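Local coordinates for erythrocyte membrane protein 1 (Plasmodium falciparum, PDB 6S8T), which probably binds the host receptor ICAM-1 through this DBLbeta domain, one piece of a much longer adhesion protein displayed by malaria-infected red blood cells, at residues A[335-338]-A[339-343]; A[252-255]-A[256-259]. All coordinates share one frame; numbering follows the deposited sequence. Where two conformers were deposited one is given.

Contact 1. Residues A[335-338]-A[339-343]; sequences VNCT and SCEQA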
# COMPACT_ATOMS: atom_id res chain seq x y z
N VAL A 335 34.81 2.63 28.21
CA VAL A 335 34.19 3.08 26.96
C VAL A 335 33.25 2.02 26.38
O VAL A 335 32.29 2.36 25.69
CB VAL A 335 35.28 3.48 25.95
CG1 VAL A 335 36.13 2.28 25.55
CG2 VAL A 335 34.67 4.14 24.72
N ASN A 336 33.51 0.73 26.65
CA ASN A 336 32.63 -0.31 26.13
C ASN A 336 31.27 -0.29 26.82
O ASN A 336 30.24 -0.50 26.17
CB ASN A 336 33.29 -1.68 26.29
CG ASN A 336 34.49 -1.85 25.38
OD1 ASN A 336 35.04 -0.88 24.86
ND2 ASN A 336 34.92 -3.10 25.20
N CYS A 337 31.24 -0.03 28.13
CA CYS A 337 29.97 0.12 28.82
C CYS A 337 29.25 1.39 28.40
O CYS A 337 28.03 1.40 28.24
CB CYS A 337 30.19 0.09 30.33
SG CYS A 337 28.77 0.62 31.32
N THR A 338 30.01 2.48 28.19
CA THR A 338 29.40 3.73 27.78
C THR A 338 28.76 3.61 26.40
O THR A 338 27.63 4.07 26.18
CB THR A 338 30.44 4.85 27.79
OG1 THR A 338 30.97 4.99 29.12
CG2 THR A 338 29.82 6.17 27.36
N SER A 339 29.47 2.99 25.45
CA SER A 339 28.90 2.82 24.12
C SER A 339 27.72 1.85 24.13
O SER A 339 26.84 1.95 23.27
CB SER A 339 29.98 2.33 23.14
OG SER A 339 30.46 1.05 23.51
N CYS A 340 27.69 0.92 25.08
CA CYS A 340 26.56 0.01 25.18
C CYS A 340 25.33 0.72 25.75
O CYS A 340 24.22 0.54 25.25
CB CYS A 340 26.92 -1.21 26.03
SG CYS A 340 25.52 -2.28 26.45
N GLU A 341 25.52 1.54 26.79
CA GLU A 341 24.39 2.26 27.37
C GLU A 341 23.83 3.28 26.39
O GLU A 341 22.61 3.48 26.32
CB GLU A 341 24.81 2.93 28.68
CG GLU A 341 24.99 1.97 29.84
CD GLU A 341 25.42 2.65 31.12
OE1 GLU A 341 26.12 3.69 31.03
OE2 GLU A 341 25.06 2.17 32.21
N GLN A 342 24.70 3.94 25.62
CA GLN A 342 24.22 4.86 24.59
C GLN A 342 23.48 4.13 23.48
O GLN A 342 22.53 4.67 22.90
CB GLN A 342 25.38 5.67 24.03
CG GLN A 342 26.01 6.64 25.02
CD GLN A 342 27.19 7.38 24.44
OE1 GLN A 342 27.72 7.02 23.39
NE2 GLN A 342 27.62 8.43 25.13
N ALA A 343 23.89 2.90 23.17
CA ALA A 343 23.18 2.12 22.16
C ALA A 343 21.80 1.69 22.65
O ALA A 343 20.86 1.63 21.85
CB ALA A 343 24.00 0.91 21.74

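Contact 2. Residues A[252-255]-A[256-259]; sequences WWEA and NRHQ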
# COMPACT_ATOMS: atom_id res chain seq x y z
N TRP A 252 -14.55 0.90 -15.16
CA TRP A 252 -13.39 1.14 -16.02
C TRP A 252 -12.16 0.41 -15.49
O TRP A 252 -11.37 -0.14 -16.27
CB TRP A 252 -13.10 2.64 -16.13
CG TRP A 252 -12.01 2.98 -17.12
CD1 TRP A 252 -12.17 3.30 -18.44
CD2 TRP A 252 -10.60 3.02 -16.87
NE1 TRP A 252 -10.94 3.54 -19.02
CE2 TRP A 252 -9.97 3.37 -18.07
CE3 TRP A 252 -9.81 2.79 -15.73
CZ2 TRP A 252 -8.58 3.50 -18.18
CZ3 TRP A 252 -8.43 2.92 -15.84
CH2 TRP A 252 -7.83 3.27 -17.06
N TRP A 253 -11.97 0.39 -14.17
CA TRP A 253 -10.85 -0.35 -13.60
C TRP A 253 -10.98 -1.85 -13.87
O TRP A 253 -10.00 -2.49 -14.25
CB TRP A 253 -10.73 -0.07 -12.10
CG TRP A 253 -9.57 -0.77 -11.47
CD1 TRP A 253 -9.62 -1.84 -10.61
CD2 TRP A 253 -8.18 -0.48 -11.66
NE1 TRP A 253 -8.35 -2.22 -10.25
CE2 TRP A 253 -7.45 -1.40 -10.88
CE3 TRP A 253 -7.48 0.47 -12.41
CZ2 TRP A 253 -6.05 -1.40 -10.83
CZ3 TRP A 253 -6.09 0.47 -12.36
CH2 TRP A 253 -5.39 -0.46 -11.58
N GLU A 254 -12.18 -2.41 -13.70
CA GLU A 254 -12.39 -3.83 -13.96
C GLU A 254 -12.08 -4.19 -15.40
O GLU A 254 -11.56 -5.27 -15.69
CB GLU A 254 -13.82 -4.23 -13.62
CG GLU A 254 -14.11 -4.32 -12.14
CD GLU A 254 -13.20 -5.31 -11.45
OE1 GLU A 254 -13.12 -6.47 -11.92
OE2 GLU A 254 -12.57 -4.93 -10.44
N ALA A 255 -12.40 -3.29 -16.33
CA ALA A 255 -12.20 -3.56 -17.75
C ALA A 255 -10.73 -3.51 -18.15
O ALA A 255 -10.33 -4.19 -19.10
CB ALA A 255 -13.00 -2.57 -18.59
N ASN A 256 -9.90 -2.73 -17.44
CA ASN A 256 -8.54 -2.47 -17.89
C ASN A 256 -7.47 -2.77 -16.84
O ASN A 256 -6.30 -2.46 -17.08
CB ASN A 256 -8.40 -1.02 -18.35
CG ASN A 256 -9.36 -0.67 -19.47
OD1 ASN A 256 -9.23 -1.16 -20.59
ND2 ASN A 256 -10.33 0.19 -19.18
N ARG A 257 -7.83 -3.36 -15.70
CA ARG A 257 -6.84 -3.58 -14.65
C ARG A 257 -5.72 -4.51 -15.09
O ARG A 257 -4.57 -4.36 -14.66
CB ARG A 257 -7.51 -4.12 -13.38
CG ARG A 257 -8.20 -5.46 -13.57
CD ARG A 257 -9.04 -5.83 -12.35
NE ARG A 257 -8.23 -6.14 -11.18
CZ ARG A 257 -7.77 -7.36 -10.91
NH1 ARG A 257 -8.02 -8.37 -11.73
NH2 ARG A 257 -7.04 -7.56 -9.82
N HIS A 258 -6.03 -5.48 -15.97
CA HIS A 258 -4.99 -6.42 -16.37
C HIS A 258 -3.96 -5.77 -17.28
O HIS A 258 -2.76 -6.03 -17.15
CB HIS A 258 -5.59 -7.64 -17.07
CG HIS A 258 -4.55 -8.55 -17.64
ND1 HIS A 258 -3.76 -9.35 -16.84
CD2 HIS A 258 -4.13 -8.75 -18.91
CE1 HIS A 258 -2.91 -10.02 -17.60
NE2 HIS A 258 -3.11 -9.67 -18.86
N GLN A 259 -4.40 -4.93 -18.23
CA GLN A 259 -3.45 -4.22 -19.08
C GLN A 259 -2.56 -3.29 -18.27
O GLN A 259 -1.42 -3.01 -18.68
CB GLN A 259 -4.19 -3.44 -20.16
CG GLN A 259 -4.87 -4.31 -21.20
CD GLN A 259 -5.63 -3.50 -22.23
OE1 GLN A 259 -6.79 -3.13 -22.03
NE2 GLN A 259 -4.98 -3.21 -23.36
O HOH W 1 -9.13 -6.66 -16.52

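Contact 1. Residues A[335-338]-A[339-343]
The hydroxyl of Ser-339 sits where two backbone carbonyls of the preceding turn converge: its OG lies 3.1 Å from Val-335 O and equally far from Asn-336 O. Its single proton could serve either carbonyl, and the geometry does not choose between them; Gln-319 OE1 offers a further, weak acceptor. A first torsion of 64° swings OG between the backbone N and the carbonyl carbon, back over the turn just completed. Regular helical bonding runs alongside, from Ser-339 N to Val-335 O (2.9 Å) through Gln-342 N to Thr-338 O (3.0 Å); the bond from Cys-340 N to Asn-336 O is more bent, 139° at the hydrogen. Thr-338 and Gln-342 lie side by side, the methyl CG2 of the threonine 3.9 Å from the amide NE2, while Thr-338 OG1 turns back to bond Asp-334 O. One turn apart in the same way, Cys-337 (chi1 167°) brings its SG to Glu-341 CD at 3.9 Å. That sulfur is tied to Cys-468, and Cys-340 to Cys-320. Two disulfides thus leave the helix three residues apart and pin the N-terminal turns of helix 335-372, predicted coiled coil from residue 337 to 364, to the C-terminal tail and to the segment following helix 293-319, while Glu-341 and Gln-342 on the exposed side are polar.

Contact 2. Residues A[252-255]-A[256-259]
Between Trp-252 and Asn-256 the helix 246-268 of the Duffy binding domain departs from regular bonding: Asn-256 N divides its hydrogen between Trp-252 O, weakly, and Trp-253 O at 3.2 Å, and the helix kinks just beyond, where His-258 N instead makes a weak bond to a water that donates to Glu-254 O. The Asn-256 amide leans over one face of the Trp-252 indole, ND2 standing 3.3 Å above the ring plane and offset toward its rim, with amide and ring planes 51° apart. ND2 also bonds Trp-252 O weakly and Leu-39 O, while OD1 accepts from Ala-41 N, so both ends of the amide are held. On the next indole, Arg-257 CB rests against the face of Trp-253 in a CH-pi contact, 3.8 Å from the centroid of the five-membered ring. With chi1 at 61°, CG falls between the backbone N and the carbonyl carbon, and the chain continues beside Glu-254, whose OE2 bonds Tyr-290. OD2 of Asp-289 takes Trp-253 NE1 and OD1 forms the salt bridge with Arg-257 NH2. Glu-254 OE2, 4.6 Å from Arg-257 NE and well off the guanidinium plane, is too far for a second one but would probably add a favourable field around the buried arginine.

Both contacts are short continuous pieces of helix, a little over two turns each, yet they illustrate how setting dictates chemistry. Contact 2 is buried within the Duffy binding domain, where helix 246-268 is packed by helices 16-32 and 137-163; aromatic faces, an amide and charged groups with partners from other parts of the chain dominate there. Contact 1 is partly exposed, its centre about 38 Å from the centre of the chain, against about 19 Å for contact 2, and opens a different helix, 335-372; here covalent sulfur bridges do the anchoring. The two do not touch, their nearest atoms being about 42 Å apart. Backbone bonding is largely regular in contact 1 and disturbed in contact 2.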